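Local coordinates for protein probable benzoylformate decarboxylase (Rhodococcus jostii, PDB 7ORX) that belongs to the thiamine diphosphate-dependent enzyme family, built from three domains with parallel sheets, and binds thiamine diphosphate and a sodium ion, at residues C[227-232]-C[330-335]. Residues are numbered along the deposited sequence; the frame is centred on the assembly and turned at random.
Sequences AEKLRA and NMVKPS
K229 and S335 join the two segments through a backbone hydrogen bond: S335 N gives its hydrogen to K229 O at 3.1 Å, the donor lying nearly on the extension of the carbonyl bond (C=O...N 172°). P334 CA adds a C-H...O contact to the same oxygen, so K229 O, a carbonyl of the last helical turn, is met by two successive residues of the extended chain.

Apolar contact comes from the aliphatic part of K229, which crosses V332 obliquely. Its CB meets V332 CG2 at 3.7 Å. The CB of V332 is directed at segment 227-232, and its side chain also touches L226 of helix 220-230 and E201 of helix 190-202. S335 OG packs against L230 CD2 at 3.7 Å. Farther along the lysine, K229 CD comes 3.3 Å from V332 O, a carbon-to-carbonyl contact. The K229 ammonium group reaches on to the end of helix 321-331, where NZ is hydrogen-bonded to A329 O.

R231 folds back over its own helix end. Its chain bends at chi2 (87°), and NH1 bonds to E228 O at 2.8 Å. R231 N binds that oxygen from the opposite face of the carbonyl plane, so E228 O is held by two donors. S335 N lies over one face of the guanidinium, toward its rim, and NE is hydrogen-bonded to R337 O.

Positive phi at R231 (44°), with R231 N to E228 O and A232 N to A227 O, marks a Schellman motif closing helix 220-230. In the Rossmann-like central domain of this thiamine diphosphate enzyme, the contact fastens the chain leaving helix 321-331 across that helix end.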
loop_
_atom_site.group_PDB
_atom_site.type_symbol
_atom_site.label_atom_id
_atom_site.label_comp_id
_atom_site.label_asym_id
_atom_site.label_seq_id
_atom_site.Cartn_x
_atom_site.Cartn_y
_atom_site.Cartn_z
ATOM N N ALA C 227 42.724 1.663 12.595
ATOM C CA ALA C 227 43.607 1.846 11.427
ATOM C C ALA C 227 45.062 1.933 11.892
ATOM O O ALA C 227 45.904 1.302 11.226
ATOM C CB ALA C 227 43.193 3.065 10.635
ATOM N N GLU C 228 45.366 2.670 12.971
ATOM C CA GLU C 228 46.744 2.734 13.539
ATOM C C GLU C 228 47.209 1.322 13.915
ATOM O O GLU C 228 48.313 0.935 13.508
ATOM C CB GLU C 228 46.847 3.740 14.682
ATOM C CG GLU C 228 47.112 5.167 14.165
ATOM C CD GLU C 228 46.686 6.328 15.064
ATOM O OE1 GLU C 228 46.129 6.038 16.200
ATOM O OE2 GLU C 228 46.876 7.521 14.619
ATOM N N LYS C 229 46.374 0.538 14.590
ATOM C CA LYS C 229 46.797 -0.787 15.113
ATOM C C LYS C 229 47.067 -1.753 13.960
ATOM O O LYS C 229 47.994 -2.558 14.077
ATOM C CB LYS C 229 45.728 -1.388 16.038
ATOM C CG LYS C 229 45.501 -0.566 17.290
ATOM C CD LYS C 229 45.550 -1.372 18.556
ATOM C CE LYS C 229 45.557 -0.515 19.800
ATOM N NZ LYS C 229 44.756 -1.176 20.855
ATOM N N LEU C 230 46.258 -1.708 12.903
ATOM C CA LEU C 230 46.392 -2.622 11.739
ATOM C C LEU C 230 47.299 -2.029 10.664
ATOM O O LEU C 230 47.466 -2.703 9.647
ATOM C CB LEU C 230 45.006 -2.882 11.153
ATOM C CG LEU C 230 44.081 -3.724 12.019
ATOM C CD1 LEU C 230 42.728 -3.813 11.336
ATOM C CD2 LEU C 230 44.668 -5.110 12.266
ATOM N N ARG C 231 47.822 -0.818 10.862
ATOM C CA ARG C 231 48.574 -0.099 9.819
ATOM C C ARG C 231 47.824 -0.234 8.492
ATOM O O ARG C 231 48.478 -0.494 7.443
ATOM C CB ARG C 231 50.014 -0.624 9.765
ATOM C CG ARG C 231 50.783 -0.310 11.038
ATOM C CD ARG C 231 50.602 -1.376 12.127
ATOM N NE ARG C 231 51.695 -1.320 13.084
ATOM C CZ ARG C 231 51.688 -0.699 14.251
ATOM N NH1 ARG C 231 50.592 -0.121 14.720
ATOM N NH2 ARG C 231 52.791 -0.704 14.968
ATOM N N ALA C 232 46.513 -0.037 8.538
ATOM C CA ALA C 232 45.605 -0.343 7.418
ATOM C C ALA C 232 45.250 0.940 6.699
ATOM O O ALA C 232 44.989 1.956 7.329
ATOM C CB ALA C 232 44.363 -0.993 7.926
ATOM N N ASN C 330 40.291 -1.316 20.809
ATOM C CA ASN C 330 40.980 -1.406 22.125
ATOM C C ASN C 330 41.583 -2.801 22.326
ATOM O O ASN C 330 42.358 -2.917 23.274
ATOM C CB ASN C 330 40.075 -0.951 23.274
ATOM C CG ASN C 330 39.870 0.556 23.253
ATOM O OD1 ASN C 330 40.808 1.357 23.113
ATOM N ND2 ASN C 330 38.621 0.964 23.351
ATOM N N MET C 331 41.311 -3.787 21.455
ATOM C CA MET C 331 41.668 -5.202 21.731
ATOM C C MET C 331 42.478 -5.888 20.621
ATOM O O MET C 331 43.176 -6.884 20.963
ATOM C CB MET C 331 40.414 -6.013 22.035
ATOM C CG MET C 331 40.144 -6.125 23.517
ATOM S SD MET C 331 38.870 -7.440 23.789
ATOM C CE MET C 331 38.857 -7.594 25.582
ATOM N N VAL C 332 42.444 -5.421 19.372
ATOM C CA VAL C 332 43.378 -5.945 18.321
ATOM C C VAL C 332 44.826 -5.598 18.695
ATOM O O VAL C 332 45.057 -4.511 19.262
ATOM C CB VAL C 332 43.046 -5.477 16.898
ATOM C CG1 VAL C 332 41.640 -5.883 16.487
ATOM C CG2 VAL C 332 43.245 -3.999 16.749
ATOM N N LYS C 333 45.739 -6.534 18.422
ATOM C CA LYS C 333 47.200 -6.435 18.695
ATOM C C LYS C 333 47.814 -5.575 17.590
ATOM O O LYS C 333 47.452 -5.723 16.422
ATOM C CB LYS C 333 47.865 -7.828 18.724
ATOM C CG LYS C 333 47.609 -8.697 19.960
ATOM C CD LYS C 333 47.814 -7.972 21.313
ATOM C CE LYS C 333 48.935 -6.925 21.398
ATOM N NZ LYS C 333 50.238 -7.455 21.872
ATOM N N PRO C 334 48.722 -4.628 17.915
ATOM C CA PRO C 334 49.523 -3.969 16.881
ATOM C C PRO C 334 50.132 -5.020 15.932
ATOM O O PRO C 334 50.601 -6.024 16.436
ATOM C CB PRO C 334 50.576 -3.180 17.678
ATOM C CG PRO C 334 49.893 -2.903 19.001
ATOM C CD PRO C 334 49.026 -4.122 19.261
ATOM N N SER C 335 50.045 -4.814 14.613
ATOM C CA SER C 335 50.482 -5.784 13.578
ATOM C C SER C 335 51.970 -5.574 13.188
ATOM O O SER C 335 52.601 -4.452 13.449
ATOM C CB SER C 335 49.630 -5.675 12.347
ATOM O OG SER C 335 48.249 -5.780 12.620
#